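Local coordinates for aldehyde dehydrogenase 12 (Zea mays, PDB 6D97), which catalyses the NAD+-dependent oxidation of L-glutamate gamma-semialdehyde, the last step of proline catabolism in plants, at residues A[75-80]-A[249-254]; A[334-339]-A[438-443]; A[462-467]-A[484-489]. All coordinates share one frame; numbering follows the deposited sequence.

Contact 1: residues A[75-80]-A[249-254]; sequences AEVQGT and DFINSD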
loop_
_atom_site.group_PDB
_atom_site.type_symbol
_atom_site.label_atom_id
_atom_site.label_comp_id
_atom_site.label_asym_id
_atom_site.label_seq_id
_atom_site.Cartn_x
_atom_site.Cartn_y
_atom_site.Cartn_z
ATOM N N ALA A 75 -38.022 -11.314 21.469
ATOM C CA ALA A 75 -39.087 -10.586 20.779
ATOM C C ALA A 75 -38.941 -10.776 19.269
ATOM O O ALA A 75 -38.544 -9.879 18.523
ATOM C CB ALA A 75 -39.056 -9.112 21.159
ATOM N N GLU A 76 -39.289 -11.977 18.816
ATOM C CA GLU A 76 -39.106 -12.315 17.411
ATOM C C GLU A 76 -40.157 -11.614 16.556
ATOM O O GLU A 76 -41.361 -11.751 16.794
ATOM C CB GLU A 76 -39.149 -13.828 17.214
ATOM C CG GLU A 76 -37.811 -14.489 17.537
ATOM C CD GLU A 76 -37.742 -15.938 17.108
ATOM O OE1 GLU A 76 -38.811 -16.542 16.887
ATOM O OE2 GLU A 76 -36.618 -16.469 16.978
ATOM N N VAL A 77 -39.688 -10.857 15.570
ATOM C CA VAL A 77 -40.556 -10.116 14.663
ATOM C C VAL A 77 -41.137 -11.070 13.631
ATOM O O VAL A 77 -40.444 -11.962 13.126
ATOM C CB VAL A 77 -39.769 -8.975 13.991
ATOM C CG1 VAL A 77 -40.607 -8.281 12.927
ATOM C CG2 VAL A 77 -39.289 -7.980 15.033
ATOM N N GLN A 78 -42.413 -10.886 13.312
ATOM C CA GLN A 78 -43.084 -11.709 12.320
ATOM C C GLN A 78 -43.044 -11.024 10.956
ATOM O O GLN A 78 -42.658 -9.861 10.825
ATOM C CB GLN A 78 -44.519 -12.008 12.758
ATOM C CG GLN A 78 -44.604 -13.006 13.909
ATOM C CD GLN A 78 -45.792 -12.749 14.820
ATOM O OE1 GLN A 78 -46.943 -12.973 14.440
ATOM N NE2 GLN A 78 -45.518 -12.265 16.029
ATOM N N GLY A 79 -43.436 -11.776 9.926
ATOM C CA GLY A 79 -43.249 -11.308 8.563
ATOM C C GLY A 79 -44.027 -10.050 8.233
ATOM O O GLY A 79 -43.663 -9.316 7.310
ATOM N N THR A 80 -45.103 -9.782 8.973
ATOM C CA THR A 80 -45.928 -8.605 8.739
ATOM C C THR A 80 -45.711 -7.515 9.782
ATOM O O THR A 80 -46.565 -6.636 9.933
ATOM C CB THR A 80 -47.408 -8.989 8.684
ATOM O OG1 THR A 80 -47.718 -9.893 9.753
ATOM C CG2 THR A 80 -47.742 -9.635 7.345
ATOM N N ASP A 249 -29.857 -0.899 13.496
ATOM C CA ASP A 249 -31.037 -1.591 13.987
ATOM C C ASP A 249 -30.670 -3.016 14.379
ATOM O O ASP A 249 -29.693 -3.586 13.887
ATOM C CB ASP A 249 -32.152 -1.612 12.939
ATOM C CG ASP A 249 -32.624 -0.227 12.572
ATOM O OD1 ASP A 249 -32.925 0.565 13.488
ATOM O OD2 ASP A 249 -32.679 0.075 11.366
ATOM N N PHE A 250 -31.489 -3.592 15.255
ATOM C CA PHE A 250 -31.267 -4.930 15.795
ATOM C C PHE A 250 -32.578 -5.695 15.698
ATOM O O PHE A 250 -33.565 -5.305 16.328
ATOM C CB PHE A 250 -30.785 -4.834 17.247
ATOM C CG PHE A 250 -30.369 -6.141 17.856
ATOM C CD1 PHE A 250 -29.375 -6.916 17.278
ATOM C CD2 PHE A 250 -30.948 -6.570 19.041
ATOM C CE1 PHE A 250 -28.983 -8.111 17.860
ATOM C CE2 PHE A 250 -30.566 -7.761 19.629
ATOM C CZ PHE A 250 -29.580 -8.534 19.040
ATOM N N ILE A 251 -32.607 -6.759 14.900
ATOM C CA ILE A 251 -33.830 -7.521 14.673
ATOM C C ILE A 251 -33.620 -8.955 15.145
ATOM O O ILE A 251 -32.563 -9.550 14.905
ATOM C CB ILE A 251 -34.271 -7.482 13.194
ATOM C CG1 ILE A 251 -35.586 -8.248 13.013
ATOM C CG2 ILE A 251 -33.191 -8.042 12.280
ATOM C CD1 ILE A 251 -36.275 -8.003 11.682
ATOM N N ASN A 252 -34.617 -9.494 15.839
ATOM C CA ASN A 252 -34.665 -10.902 16.202
ATOM C C ASN A 252 -35.818 -11.548 15.446
ATOM O O ASN A 252 -36.934 -11.019 15.444
ATOM C CB ASN A 252 -34.850 -11.087 17.712
ATOM C CG ASN A 252 -33.744 -10.443 18.532
ATOM O OD1 ASN A 252 -32.747 -11.082 18.862
ATOM N ND2 ASN A 252 -33.937 -9.182 18.896
ATOM N N SER A 253 -35.546 -12.674 14.796
ATOM C CA SER A 253 -36.565 -13.361 14.010
ATOM C C SER A 253 -36.031 -14.730 13.625
ATOM O O SER A 253 -34.844 -15.026 13.792
ATOM C CB SER A 253 -36.951 -12.569 12.757
ATOM O OG SER A 253 -35.891 -12.554 11.816
ATOM N N ASP A 254 -36.927 -15.566 13.108
ATOM C CA ASP A 254 -36.478 -16.781 12.457
ATOM C C ASP A 254 -35.901 -16.439 11.087
ATOM O O ASP A 254 -35.999 -15.305 10.607
ATOM C CB ASP A 254 -37.616 -17.802 12.338
ATOM C CG ASP A 254 -38.831 -17.267 11.589
ATOM O OD1 ASP A 254 -38.677 -16.576 10.561
ATOM O OD2 ASP A 254 -39.962 -17.574 12.019
HETATM O O HOH W 1 -39.795 -14.426 13.342
#
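Asn252 O is gripped twice by 75-80, once by a conventional hydrogen bond and once by a C-H donor. Val77 N reaches Asn252 O at 2.8 Å, nearly straight (167°) and lying in the plane of the carbonyl. Glu76 CA adds a CA-H...O contact to Asn252 O at 3.2 Å. Val77 O turns to a water, which donates to it and in return accepts from Asp254 N, so that this second polar link is indirect; Ser253 CB packs against Val77 O at 3.6 Å. The Glu76 side chain leaves its backbone with CG beside N (chi1 -82°) and then runs extended alongside Ser253, its CG 3.9 Å from Ser253 CA and its OE2 3.8 Å from Ser253 C. Its carboxylate is anchored by Ser225 OG at OE2, while OE1 lies 5.1 Å from the like-charged Asp254 OD2, a proximity that may raise the affinity of either group for a proton. The apolar share is small: Val77 CG2 meets Ile251 CG1 at 4.2 Å. Ser253 OG, in the crowded position between N and carbonyl carbon, bonds Asp254 O from above the carbonyl plane. Asn47 couples both segments, accepting from Asn252 N through OD1 and donating to Ala75 O through ND2. The contact thus ties the loop between strand 70-74 and helix 83-90 to the turn where strand 249-251, an outermost strand of the parallel NAD-binding sheet, gives way to helix 255-265, N-capped by Asp254 OD1 on Val257 N.

Contact 2: residues A[334-339]-A[438-443]; sequences LFMHKN and QVVTEY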
loop_
_atom_site.group_PDB
_atom_site.type_symbol
_atom_site.label_atom_id
_atom_site.label_comp_id
_atom_site.label_asym_id
_atom_site.label_seq_id
_atom_site.Cartn_x
_atom_site.Cartn_y
_atom_site.Cartn_z
ATOM N N LEU A 334 -8.180 -35.400 9.689
ATOM C CA LEU A 334 -6.751 -35.418 9.978
ATOM C C LEU A 334 -6.079 -36.409 9.039
ATOM O O LEU A 334 -6.354 -37.611 9.107
ATOM C CB LEU A 334 -6.496 -35.797 11.442
ATOM C CG LEU A 334 -5.057 -35.805 11.961
ATOM C CD1 LEU A 334 -4.481 -34.405 11.922
ATOM C CD2 LEU A 334 -4.995 -36.355 13.374
ATOM N N PHE A 335 -5.214 -35.907 8.155
ATOM C CA PHE A 335 -4.402 -36.743 7.269
ATOM C C PHE A 335 -3.065 -36.993 7.963
ATOM O O PHE A 335 -2.196 -36.118 7.987
ATOM C CB PHE A 335 -4.196 -36.077 5.910
ATOM C CG PHE A 335 -5.471 -35.788 5.163
ATOM C CD1 PHE A 335 -6.033 -36.736 4.322
ATOM C CD2 PHE A 335 -6.091 -34.553 5.278
ATOM C CE1 PHE A 335 -7.200 -36.467 3.627
ATOM C CE2 PHE A 335 -7.255 -34.277 4.583
ATOM C CZ PHE A 335 -7.811 -35.235 3.756
ATOM N N MET A 336 -2.895 -38.192 8.518
ATOM C CA MET A 336 -1.681 -38.548 9.247
ATOM C C MET A 336 -0.667 -39.187 8.303
ATOM O O MET A 336 -0.945 -40.231 7.703
ATOM C CB MET A 336 -1.991 -39.515 10.390
ATOM C CG MET A 336 -2.832 -38.958 11.520
ATOM S SD MET A 336 -2.997 -40.202 12.810
ATOM C CE MET A 336 -1.269 -40.605 13.064
ATOM N N HIS A 337 0.512 -38.577 8.188
ATOM C CA HIS A 337 1.612 -39.242 7.502
ATOM C C HIS A 337 1.996 -40.503 8.265
ATOM O O HIS A 337 1.979 -40.529 9.499
ATOM C CB HIS A 337 2.819 -38.311 7.376
ATOM C CG HIS A 337 3.862 -38.799 6.416
ATOM N ND1 HIS A 337 4.634 -39.916 6.656
ATOM C CD2 HIS A 337 4.260 -38.320 5.214
ATOM C CE1 HIS A 337 5.459 -40.107 5.642
ATOM N NE2 HIS A 337 5.253 -39.152 4.753
ATOM N N LYS A 338 2.343 -41.558 7.521
ATOM C CA LYS A 338 2.607 -42.858 8.135
ATOM C C LYS A 338 3.677 -42.776 9.217
ATOM O O LYS A 338 3.646 -43.550 10.180
ATOM C CB LYS A 338 3.016 -43.866 7.058
ATOM C CG LYS A 338 2.956 -45.321 7.497
ATOM C CD LYS A 338 3.346 -46.253 6.356
ATOM C CE LYS A 338 3.256 -47.713 6.772
ATOM N NZ LYS A 338 4.173 -48.037 7.901
ATOM N N ASN A 339 4.616 -41.832 9.087
ATOM C CA ASN A 339 5.667 -41.680 10.088
ATOM C C ASN A 339 5.097 -41.369 11.465
ATOM O O ASN A 339 5.728 -41.679 12.482
ATOM C CB ASN A 339 6.646 -40.586 9.668
ATOM C CG ASN A 339 7.363 -40.911 8.376
ATOM O OD1 ASN A 339 7.282 -42.031 7.873
ATOM N ND2 ASN A 339 8.075 -39.932 7.832
ATOM N N GLN A 438 -14.485 -35.992 14.331
ATOM C CA GLN A 438 -13.511 -35.837 13.266
ATOM C C GLN A 438 -13.235 -37.195 12.633
ATOM O O GLN A 438 -13.430 -38.247 13.250
ATOM C CB GLN A 438 -12.187 -35.244 13.778
ATOM C CG GLN A 438 -11.522 -36.056 14.879
ATOM C CD GLN A 438 -10.132 -35.565 15.187
ATOM O OE1 GLN A 438 -9.392 -35.152 14.298
ATOM N NE2 GLN A 438 -9.753 -35.642 16.438
ATOM N N VAL A 439 -12.740 -37.159 11.399
ATOM C CA VAL A 439 -12.262 -38.344 10.702
ATOM C C VAL A 439 -10.738 -38.298 10.687
ATOM O O VAL A 439 -10.137 -37.243 10.447
ATOM C CB VAL A 439 -12.836 -38.440 9.277
ATOM C CG1 VAL A 439 -12.262 -39.636 8.528
ATOM C CG2 VAL A 439 -14.358 -38.513 9.334
ATOM N N VAL A 440 -10.110 -39.435 10.973
ATOM C CA VAL A 440 -8.662 -39.579 10.910
ATOM C C VAL A 440 -8.340 -40.578 9.803
ATOM O O VAL A 440 -9.051 -41.577 9.615
ATOM C CB VAL A 440 -8.076 -40.040 12.255
ATOM C CG1 VAL A 440 -6.588 -40.274 12.154
ATOM C CG2 VAL A 440 -8.389 -39.017 13.335
ATOM N N THR A 441 -7.280 -40.294 9.048
ATOM C CA THR A 441 -6.807 -41.209 8.024
ATOM C C THR A 441 -5.286 -41.142 7.964
ATOM O O THR A 441 -4.640 -40.298 8.596
ATOM C CB THR A 441 -7.417 -40.885 6.656
ATOM O OG1 THR A 441 -7.250 -42.015 5.793
ATOM C CG2 THR A 441 -6.754 -39.675 6.032
ATOM N N GLU A 442 -4.716 -42.070 7.205
ATOM C CA GLU A 442 -3.272 -42.213 7.094
ATOM C C GLU A 442 -2.863 -42.224 5.631
ATOM O O GLU A 442 -3.560 -42.791 4.783
ATOM C CB GLU A 442 -2.786 -43.494 7.783
ATOM C CG GLU A 442 -1.275 -43.635 7.800
ATOM C CD GLU A 442 -0.822 -45.025 8.196
ATOM O OE1 GLU A 442 -0.626 -45.265 9.405
ATOM O OE2 GLU A 442 -0.670 -45.878 7.294
ATOM N N TYR A 443 -1.730 -41.588 5.340
ATOM C CA TYR A 443 -1.134 -41.617 4.014
ATOM C C TYR A 443 0.353 -41.908 4.132
ATOM O O TYR A 443 1.016 -41.446 5.067
ATOM C CB TYR A 443 -1.366 -40.297 3.254
ATOM C CG TYR A 443 -0.544 -39.105 3.709
ATOM C CD1 TYR A 443 -0.978 -38.292 4.753
ATOM C CD2 TYR A 443 0.643 -38.768 3.061
ATOM C CE1 TYR A 443 -0.241 -37.193 5.157
ATOM C CE2 TYR A 443 1.386 -37.674 3.459
ATOM C CZ TYR A 443 0.940 -36.891 4.506
ATOM O OH TYR A 443 1.677 -35.804 4.905
#
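The tight part of this contact is the face carrying Phe335, Thr441, His337 and Tyr443; the looser part is the Lys338-Glu442 end. Tyr443 starts from the crowded position between backbone N and carbonyl carbon (chi1 74°), which lays its ring across the neighbouring strand. His337 CA sits over one ring face, 3.9 Å from the centroid, a CH-pi contact, and the imidazole turns its edge to the same ring in an offset edge-to-face pair with planes at 72°. Here His337 CD2 comes to 3.4 Å from Tyr443 CE2. Asn339 N donates to His337 ND1 in the ring plane, at 178°, fixing the imidazole's rotation. An alanine here, without the Tyr443 ring that His337 packs on and the hydroxyl bonded to Leu302 O, would probably loosen the hold of this strand end on His337 and on strand 298-302. Phe335 CD1 continues the packing against Thr441 CG2 at 3.5 Å, the two side chains lying side by side. On the other face Met336 SD meets Val440 CG1 at 3.7 Å, under helix 345-354. At the loose end Lys338 CG passes 3.7 Å from Glu442 OE2, but NZ stays 5.3 Å from that OE2, too far for a salt bridge. Five backbone hydrogen bonds, from Leu334 N to Val439 O through to Lys338 N to Tyr443 O, mark two adjacent parallel strands in the mixed sheet of the aldehyde dehydrogenase catalytic domain.

Contact 3: residues A[462-467]-A[484-489]; sequences LTAAIV and GTTYAG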
loop_
_atom_site.group_PDB
_atom_site.type_symbol
_atom_site.label_atom_id
_atom_site.label_comp_id
_atom_site.label_asym_id
_atom_site.label_seq_id
_atom_site.Cartn_x
_atom_site.Cartn_y
_atom_site.Cartn_z
ATOM N N LEU A 462 -12.129 -23.102 3.990
ATOM C CA LEU A 462 -12.057 -22.138 5.079
ATOM C C LEU A 462 -10.693 -22.201 5.754
ATOM O O LEU A 462 -9.768 -21.490 5.351
ATOM C CB LEU A 462 -13.183 -22.392 6.085
ATOM C CG LEU A 462 -13.449 -21.315 7.138
ATOM C CD1 LEU A 462 -13.280 -19.923 6.559
ATOM C CD2 LEU A 462 -14.853 -21.477 7.685
ATOM N N THR A 463 -10.547 -23.041 6.774
ATOM C CA THR A 463 -9.279 -23.162 7.474
ATOM C C THR A 463 -8.617 -24.498 7.166
ATOM O O THR A 463 -9.243 -25.436 6.666
ATOM C CB THR A 463 -9.449 -23.003 8.987
ATOM O OG1 THR A 463 -10.227 -24.088 9.504
ATOM C CG2 THR A 463 -10.143 -21.697 9.303
ATOM N N ALA A 464 -7.324 -24.555 7.464
ATOM C CA ALA A 464 -6.495 -25.718 7.186
ATOM C C ALA A 464 -5.191 -25.561 7.950
ATOM O O ALA A 464 -4.780 -24.447 8.286
ATOM C CB ALA A 464 -6.224 -25.877 5.690
ATOM N N ALA A 465 -4.546 -26.693 8.216
ATOM C CA ALA A 465 -3.279 -26.717 8.928
ATOM C C ALA A 465 -2.354 -27.741 8.293
ATOM O O ALA A 465 -2.775 -28.853 7.962
ATOM C CB ALA A 465 -3.471 -27.045 10.414
ATOM N N ILE A 466 -1.093 -27.354 8.129
ATOM C CA ILE A 466 -0.056 -28.224 7.590
ATOM C C ILE A 466 1.016 -28.317 8.666
ATOM O O ILE A 466 1.821 -27.394 8.841
ATOM C CB ILE A 466 0.518 -27.702 6.270
ATOM C CG1 ILE A 466 -0.613 -27.237 5.350
ATOM C CG2 ILE A 466 1.346 -28.788 5.592
ATOM C CD1 ILE A 466 -0.164 -26.297 4.274
ATOM N N VAL A 467 1.021 -29.426 9.402
ATOM C CA VAL A 467 1.910 -29.597 10.551
ATOM C C VAL A 467 3.205 -30.206 10.022
ATOM O O VAL A 467 3.346 -31.422 9.890
ATOM C CB VAL A 467 1.271 -30.442 11.647
ATOM C CG1 VAL A 467 2.218 -30.571 12.827
ATOM C CG2 VAL A 467 -0.057 -29.827 12.077
ATOM N N GLY A 484 -8.778 -20.482 2.781
ATOM C CA GLY A 484 -8.518 -19.056 2.916
ATOM C C GLY A 484 -7.755 -18.679 4.168
ATOM O O GLY A 484 -7.200 -17.580 4.255
ATOM N N THR A 485 -7.724 -19.569 5.157
ATOM C CA THR A 485 -7.007 -19.317 6.408
ATOM C C THR A 485 -6.222 -20.581 6.743
ATOM O O THR A 485 -6.686 -21.436 7.504
ATOM C CB THR A 485 -7.946 -18.926 7.534
ATOM O OG1 THR A 485 -8.878 -17.945 7.065
ATOM C CG2 THR A 485 -7.144 -18.343 8.678
ATOM N N THR A 486 -5.022 -20.682 6.185
ATOM C CA THR A 486 -4.193 -21.871 6.299
ATOM C C THR A 486 -2.994 -21.581 7.190
ATOM O O THR A 486 -2.280 -20.595 6.979
ATOM C CB THR A 486 -3.725 -22.336 4.921
ATOM O OG1 THR A 486 -4.866 -22.622 4.103
ATOM C CG2 THR A 486 -2.873 -23.585 5.052
ATOM N N TYR A 487 -2.777 -22.442 8.179
ATOM C CA TYR A 487 -1.635 -22.348 9.078
ATOM C C TYR A 487 -0.604 -23.401 8.692
ATOM O O TYR A 487 -0.958 -24.533 8.352
ATOM C CB TYR A 487 -2.061 -22.534 10.536
ATOM C CG TYR A 487 -3.097 -21.544 11.032
ATOM C CD1 TYR A 487 -4.429 -21.651 10.651
ATOM C CD2 TYR A 487 -2.745 -20.516 11.898
ATOM C CE1 TYR A 487 -5.380 -20.762 11.108
ATOM C CE2 TYR A 487 -3.689 -19.615 12.355
ATOM C CZ TYR A 487 -5.004 -19.742 11.957
ATOM O OH TYR A 487 -5.946 -18.851 12.418
ATOM N N ALA A 488 0.673 -23.026 8.747
ATOM C CA ALA A 488 1.753 -23.894 8.288
ATOM C C ALA A 488 2.916 -23.820 9.264
ATOM O O ALA A 488 3.370 -22.727 9.612
ATOM C CB ALA A 488 2.220 -23.504 6.881
ATOM N N GLY A 489 3.407 -24.981 9.680
ATOM C CA GLY A 489 4.459 -25.052 10.672
ATOM C C GLY A 489 4.157 -26.159 11.655
ATOM O O GLY A 489 3.045 -26.692 11.652
#
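Strands 463-467 and 485-488 run parallel, 12° apart in direction, and five backbone hydrogen bonds join them in the staggered pattern of a parallel pair: Leu462 O and Ala464 O accept from Thr485 N and Tyr487 N, Ala464 N and Ile466 N donate to Thr485 O and Tyr487 O, and Gly489 N closes on Ile466 O. The straightest is Tyr487 N to Ala464 O (2.8 Å, 170°); the longest is Ala464 N to Thr485 O at 3.2 Å, whose donor stands above the carbonyl plane. On one face Thr463 and Thr485 lie side by side, with Thr463 CG2 4.0 Å from Thr485 CB, while the Thr485 hydroxyl bonds Gly504 O and that of Thr463 makes weak bonds to Ser329 O and Thr494 O. Tyr487, CG beside its own backbone N, sets its ring edge toward Ala464 O, CD1 lying 3.7 Å from that oxygen. The strands are the two ends of a beta-alpha-beta crossover, and helix 471-479 between them covers the other face, where Ile466 packs on Phe473, Leu474 and Val477. On that face the Ile466 and Thr486 side chains cross obliquely, Ile466 CD1 3.9 Å from Thr486 CG2, and the Ala464 methyl lies 3.9 Å from Thr486 OG1. This hydroxyl is gripped by Asn483 O and by Arg528 of a second subunit, whose strand pairs in parallel with 485-488, so the sheet continues across the interface. Gly489 takes backbone angles (phi 138°) at which a CB would collide with the preceding carbonyl oxygen of Ala488.

In the fold
Contacts 2 and 3 belong to one seven-stranded sheet, their centres 16 Å apart and nearest atoms about 6 Å apart; strand 298-302 lies between strands 331-337 and 463-467, separating the two pairs. Contact 1 sits on the opposite side of the chain's centre, its centre 45 Å from that of contact 2 and 38 Å from that of contact 3. It is the one nearest the cofactor: the Asp254 side chain is about 6 Å from the bound NAD, and Ile251 lies about 4 Å, side chain to side chain, from the NAD-binding Lys222. In contact 3 the Leu462 side chain is about 11 Å from NAD; contact 2 lies away from the annotated sites.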